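Local coordinates for protein N-hydroxyarylamine O-acetyltransferase (Bacillus cereus, PDB 4DMO) that acetylates arylamines by means of a non-canonical catalytic triad and probably also acts as an O-acetyltransferase on N-hydroxyarylamines, at residues T37-N42 with I219-E224; A12-E17 with S28-A33; V89-G94 with G109-V114; E73-M78 with I124-G129. All blocks are in the same frame, centred on the assembly; numbering follows the deposited sequence.

Interaction 1. Residues T37-N42 with I219-E224; sequences TVPFEN and IVKLTE
Phe-40 overlaps Val-220 with the root of its side chain: its CB lies 3.4 Å from CG1 of Val-220, a tight apolar contact. The same methyl also sits 3.6 Å from ring atom CD2 of Phe-40, approaching the ring obliquely. Val-220 sets CG1 toward Phe-40 CB by placing it between its own N and carbonyl carbon (chi1 56°). Phe-40 holds CG anti to its backbone N (chi1 -173°), and on that placing of CG the ring and its CD2 contact depend.

Beneath these side chains the backbones form one antiparallel hydrogen-bonded pair. Phe-40 N donates to Val-220 O at 2.8 Å, with a C=O...donor angle of 170°. The return bond, Val-220 N to Phe-40 O, is also 2.8 Å. Phe-40 O is approached as well by Ile-219 CA at 3.2 Å, a CA-H...O contact belonging to the next, non-hydrogen-bonded pair.

Glu-41 and Ile-219 lie on the other face, where Glu-41 CB meets Ile-219 CG1 at 3.9 Å. The carboxylate of Glu-41 turns elsewhere, to a salt bridge with Arg-67. Lys-221 runs its CB, CG and CD across Pro-39, with CB to CB at 3.9 Å. Beyond CD the chain bends, and NZ donates to Leu-222 O at 2.9 Å and to Gln-36 O.

Strand 40-41, which follows helix 27-37, is one of the two outermost strands of the antiparallel sheet that continues through 218-223. Helix 250-261 packs on Ile-219. This joining of an N-terminal helical region to a C-terminal sheet is consistent with the arylamine N-acetyltransferase fold.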
loop_
_atom_site.group_PDB
_atom_site.type_symbol
_atom_site.label_atom_id
_atom_site.label_comp_id
_atom_site.label_asym_id
_atom_site.label_seq_id
_atom_site.Cartn_x
_atom_site.Cartn_y
_atom_site.Cartn_z
ATOM N N THR A 37 -0.860 11.069 2.351
ATOM C CA THR A 37 -0.685 11.208 3.793
ATOM C C THR A 37 -0.023 10.020 4.495
ATOM O O THR A 37 0.702 10.221 5.444
ATOM C CB THR A 37 -2.055 11.552 4.527
ATOM O OG1 THR A 37 -3.059 10.555 4.247
ATOM C CG2 THR A 37 -2.573 12.966 4.159
ATOM N N VAL A 38 -0.294 8.802 4.046
ATOM C CA VAL A 38 0.246 7.617 4.670
ATOM C C VAL A 38 1.342 7.036 3.828
ATOM O O VAL A 38 1.113 6.576 2.718
ATOM C CB VAL A 38 -0.810 6.536 4.856
ATOM C CG1 VAL A 38 -0.265 5.434 5.719
ATOM C CG2 VAL A 38 -2.067 7.129 5.471
ATOM N N PRO A 39 2.565 7.078 4.345
ATOM C CA PRO A 39 3.679 6.557 3.571
ATOM C C PRO A 39 3.839 5.040 3.655
ATOM O O PRO A 39 3.386 4.368 4.595
ATOM C CB PRO A 39 4.877 7.254 4.196
ATOM C CG PRO A 39 4.479 7.509 5.568
ATOM C CD PRO A 39 3.005 7.720 5.582
ATOM N N PHE A 40 4.508 4.514 2.632
ATOM C CA PHE A 40 4.972 3.144 2.608
ATOM C C PHE A 40 6.264 3.126 3.383
ATOM O O PHE A 40 7.220 3.813 3.010
ATOM C CB PHE A 40 5.195 2.724 1.140
ATOM C CG PHE A 40 5.524 1.251 0.937
ATOM C CD1 PHE A 40 4.529 0.291 0.971
ATOM C CD2 PHE A 40 6.813 0.849 0.682
ATOM C CE1 PHE A 40 4.832 -1.065 0.773
ATOM C CE2 PHE A 40 7.121 -0.492 0.459
ATOM C CZ PHE A 40 6.142 -1.449 0.511
ATOM N N GLU A 41 6.290 2.396 4.497
ATOM C CA GLU A 41 7.492 2.345 5.346
ATOM C C GLU A 41 7.638 1.032 6.117
ATOM O O GLU A 41 6.659 0.371 6.469
ATOM C CB GLU A 41 7.520 3.514 6.324
ATOM C CG GLU A 41 6.287 3.596 7.210
ATOM C CD GLU A 41 6.597 3.536 8.692
ATOM O OE1 GLU A 41 7.410 2.682 9.126
ATOM O OE2 GLU A 41 5.978 4.315 9.417
ATOM N N ASN A 42 8.879 0.651 6.387
ATOM C CA ASN A 42 9.158 -0.645 6.991
ATOM C C ASN A 42 9.816 -0.572 8.349
ATOM O O ASN A 42 10.426 -1.549 8.803
ATOM C CB ASN A 42 10.088 -1.434 6.093
ATOM C CG ASN A 42 11.468 -0.852 6.047
ATOM O OD1 ASN A 42 11.663 0.342 6.279
ATOM N ND2 ASN A 42 12.449 -1.701 5.763
ATOM N N ILE A 219 11.433 4.069 2.924
ATOM C CA ILE A 219 10.232 4.897 3.090
ATOM C C ILE A 219 9.905 5.584 1.770
ATOM O O ILE A 219 10.732 6.323 1.260
ATOM C CB ILE A 219 10.404 6.018 4.123
ATOM C CG1 ILE A 219 10.803 5.477 5.516
ATOM C CG2 ILE A 219 9.111 6.799 4.233
ATOM C CD1 ILE A 219 12.278 5.506 5.754
ATOM N N VAL A 220 8.695 5.379 1.242
ATOM C CA VAL A 220 8.272 6.112 0.053
ATOM C C VAL A 220 6.859 6.683 0.248
ATOM O O VAL A 220 6.021 6.096 0.930
ATOM C CB VAL A 220 8.328 5.213 -1.207
ATOM C CG1 VAL A 220 7.525 4.002 -1.010
ATOM C CG2 VAL A 220 7.790 5.925 -2.440
ATOM N N LYS A 221 6.623 7.852 -0.340
ATOM C CA LYS A 221 5.318 8.470 -0.323
ATOM C C LYS A 221 5.102 9.329 -1.548
ATOM O O LYS A 221 5.993 10.064 -1.954
ATOM C CB LYS A 221 5.164 9.348 0.891
ATOM C CG LYS A 221 3.740 9.735 1.121
ATOM C CD LYS A 221 3.551 10.564 2.400
ATOM C CE LYS A 221 4.155 11.941 2.314
ATOM N NZ LYS A 221 3.500 12.710 1.253
ATOM N N LEU A 222 3.912 9.245 -2.127
ATOM C CA LEU A 222 3.555 10.178 -3.193
ATOM C C LEU A 222 3.437 11.568 -2.621
ATOM O O LEU A 222 3.176 11.769 -1.429
ATOM C CB LEU A 222 2.248 9.773 -3.874
ATOM C CG LEU A 222 2.387 8.358 -4.466
ATOM C CD1 LEU A 222 1.199 8.063 -5.291
ATOM C CD2 LEU A 222 3.671 8.180 -5.284
ATOM N N THR A 223 3.626 12.533 -3.493
ATOM C CA THR A 223 3.486 13.918 -3.141
ATOM C C THR A 223 2.610 14.583 -4.182
ATOM O O THR A 223 2.167 13.937 -5.127
ATOM C CB THR A 223 4.860 14.604 -3.105
ATOM O OG1 THR A 223 5.453 14.525 -4.403
ATOM C CG2 THR A 223 5.799 13.925 -2.085
ATOM N N GLU A 224 2.355 15.869 -3.978
ATOM C CA GLU A 224 1.600 16.712 -4.918
ATOM C C GLU A 224 2.059 16.556 -6.362
ATOM O O GLU A 224 1.267 16.510 -7.309
ATOM C CB GLU A 224 1.829 18.191 -4.559
ATOM C CG GLU A 224 0.661 18.940 -3.919
ATOM C CD GLU A 224 0.911 20.465 -3.795
ATOM O OE1 GLU A 224 0.093 21.110 -3.099
ATOM O OE2 GLU A 224 1.905 21.016 -4.373
#

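Interaction 2. Residues A12-E17 with S28-A33; sequences ARLHIE and SNIMYA
Leu-14 and Ile-16 meet Ile-30 and Ala-33 through carbon contacts, with no hydrogen bond between the two segments. The shortest apolar approach is from Leu-14 CD2 to Ile-30 CG2, 3.5 Å, and the two side chains cross at about a right angle. Leu-14 CG, placed by a chi1 of -92°, lies 3.9 Å from Ala-33 CB. Ile-16 completes the set with both branches: CG2 rests 3.7 Å from Ala-33 CB, while CD1 reaches Ile-30 CG1 at 4.0 Å. The CB of Ala-33 is therefore touched by both Leu-14 and Ile-16.

A second kind of contact sets a methyl against a backbone oxygen. Leu-14 CD2 stands 3.3 Å from Ile-30 O, evidence that the leucine packs on the helix backbone as well as on its side chains.

Backbone bonds act within each segment. Helix 5-14 ends in a Schellman motif, in which His-15 has positive phi (58°) and its N donates to Ala-12 O at 3.1 Å. The chain leaves the helix here, and the CB of Ile-16 is directed toward segment 28-33.

Arg-13 ties this end to the surroundings by hydrogen bonds to the backbone oxygens of Ile-62, Arg-67 and Thr-37. Ile-30 also touches Phe-10 of helix 5-14 and Met-78 and Phe-81 of helix 71-84, so it lies where helices 5-14, 27-37 and 71-84 meet.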
loop_
_atom_site.group_PDB
_atom_site.type_symbol
_atom_site.label_atom_id
_atom_site.label_comp_id
_atom_site.label_asym_id
_atom_site.label_seq_id
_atom_site.Cartn_x
_atom_site.Cartn_y
_atom_site.Cartn_z
ATOM N N ALA A 12 -9.664 11.858 9.567
ATOM C CA ALA A 12 -8.729 12.788 10.189
ATOM C C ALA A 12 -7.306 12.589 9.643
ATOM O O ALA A 12 -6.621 13.551 9.270
ATOM C CB ALA A 12 -8.752 12.605 11.735
ATOM N N ARG A 13 -6.867 11.335 9.609
ATOM C CA ARG A 13 -5.550 10.997 9.081
ATOM C C ARG A 13 -5.396 11.500 7.639
ATOM O O ARG A 13 -4.363 12.083 7.275
ATOM C CB ARG A 13 -5.317 9.484 9.181
ATOM C CG ARG A 13 -3.932 9.047 8.754
ATOM C CD ARG A 13 -2.854 9.539 9.735
ATOM N NE ARG A 13 -1.609 8.841 9.492
ATOM C CZ ARG A 13 -0.613 9.260 8.724
ATOM N NH1 ARG A 13 0.464 8.486 8.574
ATOM N NH2 ARG A 13 -0.673 10.418 8.097
ATOM N N LEU A 14 -6.427 11.313 6.826
ATOM C CA LEU A 14 -6.344 11.692 5.412
ATOM C C LEU A 14 -6.576 13.164 5.156
ATOM O O LEU A 14 -6.379 13.638 4.029
ATOM C CB LEU A 14 -7.334 10.876 4.568
ATOM C CG LEU A 14 -6.800 9.570 3.961
ATOM C CD1 LEU A 14 -6.126 8.713 5.020
ATOM C CD2 LEU A 14 -7.923 8.794 3.286
ATOM N N HIS A 15 -6.988 13.893 6.193
ATOM C CA HIS A 15 -7.329 15.320 6.043
ATOM C C HIS A 15 -8.419 15.571 5.015
ATOM O O HIS A 15 -8.334 16.514 4.216
ATOM C CB HIS A 15 -6.104 16.142 5.654
ATOM C CG HIS A 15 -4.961 15.996 6.605
ATOM N ND1 HIS A 15 -5.120 16.053 7.973
ATOM C CD2 HIS A 15 -3.640 15.787 6.391
ATOM C CE1 HIS A 15 -3.946 15.892 8.558
ATOM N NE2 HIS A 15 -3.032 15.740 7.618
ATOM N N ILE A 16 -9.441 14.728 5.039
ATOM C CA ILE A 16 -10.613 14.908 4.179
ATOM C C ILE A 16 -11.896 14.991 5.023
ATOM O O ILE A 16 -11.920 14.611 6.200
ATOM C CB ILE A 16 -10.776 13.747 3.187
ATOM C CG1 ILE A 16 -11.062 12.457 3.951
ATOM C CG2 ILE A 16 -9.541 13.645 2.319
ATOM C CD1 ILE A 16 -11.162 11.235 3.073
ATOM N N GLU A 17 -12.965 15.483 4.417
ATOM C CA GLU A 17 -14.222 15.662 5.141
ATOM C C GLU A 17 -14.765 14.354 5.749
ATOM O O GLU A 17 -14.752 13.306 5.117
ATOM C CB GLU A 17 -15.269 16.272 4.202
ATOM C CG GLU A 17 -16.586 16.610 4.896
ATOM C CD GLU A 17 -17.695 16.993 3.926
ATOM O OE1 GLU A 17 -17.424 17.836 3.039
ATOM O OE2 GLU A 17 -18.827 16.458 4.056
ATOM N N SER A 28 -11.805 6.688 -5.133
ATOM C CA SER A 28 -10.662 7.236 -5.829
ATOM C C SER A 28 -10.044 8.411 -5.070
ATOM O O SER A 28 -8.820 8.574 -5.007
ATOM C CB SER A 28 -11.072 7.706 -7.212
ATOM O OG SER A 28 -11.727 8.967 -7.124
ATOM N N ASN A 29 -10.873 9.275 -4.518
ATOM C CA ASN A 29 -10.289 10.452 -3.913
ATOM C C ASN A 29 -9.800 10.136 -2.523
ATOM O O ASN A 29 -8.873 10.740 -2.048
ATOM C CB ASN A 29 -11.252 11.642 -3.894
ATOM C CG ASN A 29 -10.534 12.955 -3.559
ATOM O OD1 ASN A 29 -9.715 13.455 -4.346
ATOM N ND2 ASN A 29 -10.815 13.500 -2.373
ATOM N N ILE A 30 -10.414 9.164 -1.873
ATOM C CA ILE A 30 -9.915 8.727 -0.596
ATOM C C ILE A 30 -8.548 8.058 -0.785
ATOM O O ILE A 30 -7.643 8.275 0.015
ATOM C CB ILE A 30 -10.882 7.743 0.049
ATOM C CG1 ILE A 30 -12.170 8.471 0.408
ATOM C CG2 ILE A 30 -10.290 7.129 1.305
ATOM C CD1 ILE A 30 -13.249 7.550 0.883
ATOM N N MET A 31 -8.400 7.276 -1.863
ATOM C CA MET A 31 -7.157 6.575 -2.143
ATOM C C MET A 31 -6.061 7.550 -2.423
ATOM O O MET A 31 -4.917 7.357 -1.996
ATOM C CB MET A 31 -7.326 5.614 -3.332
ATOM C CG MET A 31 -8.172 4.411 -2.983
ATOM S SD MET A 31 -8.698 3.422 -4.384
ATOM C CE MET A 31 -7.172 2.548 -4.761
ATOM N N TYR A 32 -6.404 8.596 -3.157
ATOM C CA TYR A 32 -5.456 9.636 -3.479
ATOM C C TYR A 32 -4.992 10.315 -2.192
ATOM O O TYR A 32 -3.784 10.466 -1.951
ATOM C CB TYR A 32 -6.104 10.647 -4.437
ATOM C CG TYR A 32 -5.184 11.780 -4.763
ATOM C CD1 TYR A 32 -4.328 11.724 -5.856
ATOM C CD2 TYR A 32 -5.163 12.910 -3.970
ATOM C CE1 TYR A 32 -3.471 12.768 -6.135
ATOM C CE2 TYR A 32 -4.321 13.947 -4.250
ATOM C CZ TYR A 32 -3.467 13.869 -5.317
ATOM O OH TYR A 32 -2.625 14.924 -5.536
ATOM N N ALA A 33 -5.959 10.673 -1.345
ATOM C CA ALA A 33 -5.654 11.272 -0.058
ATOM C C ALA A 33 -4.790 10.328 0.792
ATOM O O ALA A 33 -3.847 10.772 1.437
ATOM C CB ALA A 33 -6.948 11.648 0.690
#

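Interaction 3. Residues V89-G94 with G109-V114; sequences VHLVSG and GHIATV
The His-90 ring and Val-114 meet obliquely, the nearest approach being ring atom CD2 to Val-114 O at 4.2 Å. The firmer touch is made by His-90 CB, 3.8 Å from Val-114 CG2. The other imidazole, that of His-110, projects from the same face of the sheet with CG anti to the backbone N. Of the His-110 side chain, CB alone comes close to segment 89-94, 3.6 Å from Gly-94 O. The ring meets that of Tyr-186, their planes about 30° apart, and bonds through NE2 to Glu-125 OE1; the side chain also touches Cys-71.

The strands form an antiparallel hairpin, their segment axes at 149°. Six backbone bonds link the pairs His-90/Val-114, Val-92/Ala-112 and Gly-94/His-110. Their geometry changes along the row: Val-114 N lies nearly in line with the C=O of His-90, whereas His-110 N stands 45° out of the carbonyl plane of Gly-94. There Gly-109 and His-110 both face Gly-94, a classic beta bulge.

Val-92 CG1 packs on Val-114 CG1 at 3.8 Å, the two side chains crossing at about a right angle. On the opposite face Leu-91 CD2 meets Ile-111 CG2 at 3.9 Å. A water takes a bond from Ser-93 OG and gives one to His-110 O at 2.7 Å.

Backbone bonding holds the strand that carries His-110; its ring is held further by the bond to Glu-125 and the meeting with Tyr-186. The grouping with Cys-71 and Glu-125 is consistent with the Cys-His-Glu triad reported for this enzyme.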
loop_
_atom_site.group_PDB
_atom_site.type_symbol
_atom_site.label_atom_id
_atom_site.label_comp_id
_atom_site.label_asym_id
_atom_site.label_seq_id
_atom_site.Cartn_x
_atom_site.Cartn_y
_atom_site.Cartn_z
ATOM N N VAL A 89 -16.314 -5.992 1.179
ATOM C CA VAL A 89 -14.877 -6.087 0.931
ATOM C C VAL A 89 -14.253 -7.368 1.458
ATOM O O VAL A 89 -14.767 -8.009 2.387
ATOM C CB VAL A 89 -14.129 -4.869 1.537
ATOM C CG1 VAL A 89 -14.382 -3.621 0.701
ATOM C CG2 VAL A 89 -14.514 -4.638 2.983
ATOM N N HIS A 90 -13.127 -7.733 0.861
ATOM C CA HIS A 90 -12.424 -8.951 1.250
ATOM C C HIS A 90 -10.915 -8.777 1.049
ATOM O O HIS A 90 -10.481 -8.059 0.172
ATOM C CB HIS A 90 -12.937 -10.130 0.412
ATOM C CG HIS A 90 -14.437 -10.196 0.330
ATOM N ND1 HIS A 90 -15.209 -10.863 1.263
ATOM C CD2 HIS A 90 -15.308 -9.683 -0.578
ATOM C CE1 HIS A 90 -16.487 -10.742 0.941
ATOM N NE2 HIS A 90 -16.575 -10.029 -0.170
ATOM N N LEU A 91 -10.124 -9.458 1.857
ATOM C CA LEU A 91 -8.695 -9.479 1.677
ATOM C C LEU A 91 -8.340 -10.637 0.752
ATOM O O LEU A 91 -9.034 -11.660 0.702
ATOM C CB LEU A 91 -7.985 -9.665 3.018
ATOM C CG LEU A 91 -7.992 -8.494 3.990
ATOM C CD1 LEU A 91 -7.227 -8.841 5.239
ATOM C CD2 LEU A 91 -7.383 -7.284 3.324
ATOM N N VAL A 92 -7.260 -10.450 0.006
ATOM C CA VAL A 92 -6.709 -11.500 -0.822
ATOM C C VAL A 92 -5.212 -11.537 -0.621
ATOM O O VAL A 92 -4.584 -10.538 -0.205
ATOM C CB VAL A 92 -7.020 -11.279 -2.312
ATOM C CG1 VAL A 92 -8.528 -11.352 -2.539
ATOM C CG2 VAL A 92 -6.467 -9.965 -2.777
ATOM N N SER A 93 -4.650 -12.700 -0.935
ATOM C CA SER A 93 -3.237 -12.961 -0.772
ATOM C C SER A 93 -2.602 -13.139 -2.134
ATOM O O SER A 93 -3.215 -13.680 -3.048
ATOM C CB SER A 93 -3.035 -14.224 0.082
ATOM O OG SER A 93 -1.726 -14.756 -0.048
ATOM N N GLY A 94 -1.351 -12.724 -2.244
ATOM C CA GLY A 94 -0.619 -12.857 -3.475
ATOM C C GLY A 94 0.869 -12.771 -3.259
ATOM O O GLY A 94 1.348 -12.762 -2.129
ATOM N N GLY A 109 3.842 -12.839 0.134
ATOM C CA GLY A 109 4.262 -11.627 0.803
ATOM C C GLY A 109 3.292 -10.465 0.634
ATOM O O GLY A 109 3.410 -9.456 1.324
ATOM N N HIS A 110 2.327 -10.590 -0.269
ATOM C CA HIS A 110 1.438 -9.474 -0.529
ATOM C C HIS A 110 0.029 -9.704 -0.015
ATOM O O HIS A 110 -0.518 -10.815 -0.049
ATOM C CB HIS A 110 1.378 -9.141 -2.032
ATOM C CG HIS A 110 0.741 -7.813 -2.344
ATOM N ND1 HIS A 110 1.422 -6.616 -2.223
ATOM C CD2 HIS A 110 -0.503 -7.486 -2.788
ATOM C CE1 HIS A 110 0.631 -5.616 -2.582
ATOM N NE2 HIS A 110 -0.537 -6.122 -2.946
ATOM N N ILE A 111 -0.573 -8.622 0.436
ATOM C CA ILE A 111 -1.972 -8.627 0.810
ATOM C C ILE A 111 -2.617 -7.452 0.146
ATOM O O ILE A 111 -2.001 -6.408 0.033
ATOM C CB ILE A 111 -2.159 -8.466 2.299
ATOM C CG1 ILE A 111 -1.556 -9.650 3.033
ATOM C CG2 ILE A 111 -3.639 -8.267 2.648
ATOM C CD1 ILE A 111 -2.291 -10.941 2.838
ATOM N N ALA A 112 -3.856 -7.617 -0.286
ATOM C CA ALA A 112 -4.615 -6.543 -0.933
ATOM C C ALA A 112 -6.089 -6.731 -0.632
ATOM O O ALA A 112 -6.494 -7.694 0.035
ATOM C CB ALA A 112 -4.379 -6.537 -2.435
ATOM N N THR A 113 -6.888 -5.809 -1.142
ATOM C CA THR A 113 -8.300 -5.743 -0.841
ATOM C C THR A 113 -9.133 -5.839 -2.114
ATOM O O THR A 113 -8.804 -5.205 -3.111
ATOM C CB THR A 113 -8.610 -4.385 -0.178
ATOM O OG1 THR A 113 -7.806 -4.210 0.993
ATOM C CG2 THR A 113 -10.067 -4.290 0.206
ATOM N N VAL A 114 -10.208 -6.613 -2.105
ATOM C CA VAL A 114 -11.136 -6.582 -3.238
ATOM C C VAL A 114 -12.506 -6.094 -2.758
ATOM O O VAL A 114 -12.952 -6.392 -1.634
ATOM C CB VAL A 114 -11.274 -7.930 -3.955
ATOM C CG1 VAL A 114 -9.917 -8.384 -4.500
ATOM C CG2 VAL A 114 -11.853 -8.938 -3.015
HETATM O O HOH W 1 -0.146 -12.851 1.677
#

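Interaction 4. Residues E73-M78 with I124-G129; sequences ELNPTM and IEVGFG
Val-126, Asn-75 and Met-78 carry the contact, and Asn-75 supplies its polar part. The amide oxygen of Asn-75 accepts from Val-126 N at 3.0 Å, in the carbonyl plane and on a lone pair. A water donates to the same OD1 and to Ile-124 O. The amide nitrogen gives a nearly straight bond (172°) of 2.9 Å to Glu-125 OE2, and also bonds Ile-111 O in the neighbouring strand.

Glu-125 starts away from the helix, but its chain bends at chi2 (56°), which turns CD back. OE2 receives Asn-75 ND2 on its syn side, somewhat out of the carboxylate plane, and Gly-127 N on its anti lone pair at 2.8 Å. The amide and carboxylate planes stand 72° apart.

Val-126 is packed tightly: its CG2 lies 3.0 Å from Asn-75 OD1. The same methyl rests 3.8 Å from Met-78 CB. The side chains of Met-78 and Val-126 cross at about a right angle, and Met-78, bent at chi2 and chi3, brings CE to within 4.0 Å of Val-126 CG1. Met-78 CG also meets Ile-124 CG2 at 3.8 Å.

Two bonds thus grip Glu-125 OE2, while OE1 is bonded to His-110 NE2. Asn-75 therefore probably acts as a second-shell residue that, together with Gly-127 N, helps to hold the carboxylate of Glu-125 in its rotation.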
loop_
_atom_site.group_PDB
_atom_site.type_symbol
_atom_site.label_atom_id
_atom_site.label_comp_id
_atom_site.label_asym_id
_atom_site.label_seq_id
_atom_site.Cartn_x
_atom_site.Cartn_y
_atom_site.Cartn_z
ATOM N N GLU A 73 -0.102 -3.990 6.104
ATOM C CA GLU A 73 -0.649 -3.025 7.049
ATOM C C GLU A 73 -1.551 -1.997 6.337
ATOM O O GLU A 73 -2.630 -1.676 6.823
ATOM C CB GLU A 73 0.480 -2.319 7.824
ATOM C CG GLU A 73 1.352 -3.247 8.656
ATOM C CD GLU A 73 2.645 -2.579 9.163
ATOM O OE1 GLU A 73 2.853 -2.491 10.389
ATOM O OE2 GLU A 73 3.453 -2.125 8.337
ATOM N N LEU A 74 -1.122 -1.465 5.194
ATOM C CA LEU A 74 -1.907 -0.390 4.535
ATOM C C LEU A 74 -3.184 -0.948 3.932
ATOM O O LEU A 74 -4.240 -0.346 4.057
ATOM C CB LEU A 74 -1.107 0.352 3.456
ATOM C CG LEU A 74 0.195 1.027 3.928
ATOM C CD1 LEU A 74 0.925 1.846 2.849
ATOM C CD2 LEU A 74 -0.086 1.900 5.106
ATOM N N ASN A 75 -3.118 -2.106 3.284
ATOM C CA ASN A 75 -4.321 -2.626 2.661
ATOM C C ASN A 75 -5.374 -3.128 3.656
ATOM O O ASN A 75 -6.573 -2.866 3.471
ATOM C CB ASN A 75 -3.980 -3.661 1.585
ATOM C CG ASN A 75 -3.484 -3.011 0.340
ATOM O OD1 ASN A 75 -3.961 -1.953 -0.037
ATOM N ND2 ASN A 75 -2.476 -3.603 -0.285
ATOM N N PRO A 76 -4.945 -3.800 4.738
ATOM C CA PRO A 76 -5.955 -4.104 5.763
ATOM C C PRO A 76 -6.508 -2.847 6.431
ATOM O O PRO A 76 -7.690 -2.815 6.755
ATOM C CB PRO A 76 -5.193 -4.960 6.759
ATOM C CG PRO A 76 -4.140 -5.645 5.900
ATOM C CD PRO A 76 -3.707 -4.563 4.945
ATOM N N THR A 77 -5.692 -1.816 6.599
ATOM C CA THR A 77 -6.208 -0.552 7.119
ATOM C C THR A 77 -7.374 -0.053 6.274
ATOM O O THR A 77 -8.383 0.375 6.807
ATOM C CB THR A 77 -5.123 0.560 7.154
ATOM O OG1 THR A 77 -4.076 0.169 8.023
ATOM C CG2 THR A 77 -5.687 1.881 7.656
ATOM N N MET A 78 -7.202 -0.067 4.950
ATOM C CA MET A 78 -8.211 0.445 4.031
ATOM C C MET A 78 -9.409 -0.509 4.047
ATOM O O MET A 78 -10.559 -0.107 4.164
ATOM C CB MET A 78 -7.622 0.594 2.627
ATOM C CG MET A 78 -8.644 0.886 1.522
ATOM S SD MET A 78 -9.533 2.454 1.703
ATOM C CE MET A 78 -8.291 3.606 1.165
ATOM N N ILE A 124 -8.823 -3.003 -4.695
ATOM C CA ILE A 124 -8.431 -1.789 -3.984
ATOM C C ILE A 124 -6.964 -1.885 -3.504
ATOM O O ILE A 124 -6.640 -2.636 -2.576
ATOM C CB ILE A 124 -9.375 -1.549 -2.788
ATOM C CG1 ILE A 124 -10.839 -1.630 -3.263
ATOM C CG2 ILE A 124 -9.044 -0.228 -2.091
ATOM C CD1 ILE A 124 -11.200 -0.682 -4.451
ATOM N N GLU A 125 -6.089 -1.120 -4.145
ATOM C CA GLU A 125 -4.655 -1.233 -3.898
ATOM C C GLU A 125 -4.063 0.084 -3.439
ATOM O O GLU A 125 -3.881 1.021 -4.226
ATOM C CB GLU A 125 -3.913 -1.735 -5.148
ATOM C CG GLU A 125 -2.424 -1.918 -4.963
ATOM C CD GLU A 125 -2.101 -2.857 -3.812
ATOM O OE1 GLU A 125 -2.356 -4.079 -3.952
ATOM O OE2 GLU A 125 -1.563 -2.370 -2.785
ATOM N N VAL A 126 -3.721 0.121 -2.148
ATOM C CA VAL A 126 -3.129 1.307 -1.538
ATOM C C VAL A 126 -1.762 1.033 -0.872
ATOM O O VAL A 126 -1.176 1.941 -0.256
ATOM C CB VAL A 126 -4.101 1.926 -0.515
ATOM C CG1 VAL A 126 -5.384 2.292 -1.224
ATOM C CG2 VAL A 126 -4.369 0.950 0.617
ATOM N N GLY A 127 -1.222 -0.179 -1.064
ATOM C CA GLY A 127 -0.039 -0.595 -0.339
ATOM C C GLY A 127 1.158 -1.085 -1.115
ATOM O O GLY A 127 2.142 -1.539 -0.519
ATOM N N PHE A 128 1.096 -0.978 -2.427
ATOM C CA PHE A 128 2.121 -1.554 -3.303
ATOM C C PHE A 128 3.221 -0.544 -3.531
ATOM O O PHE A 128 3.476 -0.139 -4.669
ATOM C CB PHE A 128 1.503 -1.930 -4.670
ATOM C CG PHE A 128 2.374 -2.802 -5.542
ATOM C CD1 PHE A 128 2.327 -2.684 -6.916
ATOM C CD2 PHE A 128 3.212 -3.755 -4.992
ATOM C CE1 PHE A 128 3.115 -3.499 -7.742
ATOM C CE2 PHE A 128 3.992 -4.561 -5.802
ATOM C CZ PHE A 128 3.931 -4.433 -7.187
ATOM N N GLY A 129 3.890 -0.151 -2.459
ATOM C CA GLY A 129 4.906 0.891 -2.541
ATOM C C GLY A 129 4.350 2.175 -3.140
ATOM O O GLY A 129 3.308 2.670 -2.726
HETATM O O HOH W 2 -6.822 -1.868 0.113
#

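Overall arrangement
Along the chain interaction 2 comes first. Interaction 1 then opens at 37-42 and closes only at 219-224, spanning interaction 4, which in turn spans the hairpin of interaction 3. Interaction 4 is central, its centre about 3 Å from that of the chain, and it touches the other three. Interactions 3 and 4 lie about 9 Å apart, centre to centre, joined where Thr-113 O meets Ile-124 N. Interactions 1 and 3 do not touch and lie on opposite sides of the chain's centre. Helix 27-37 runs from interaction 2 into interaction 1. The helical region, the sheet that holds strands 88-98 and 103-117, and the C-terminal sheet thus converge around the loop carrying Glu-125.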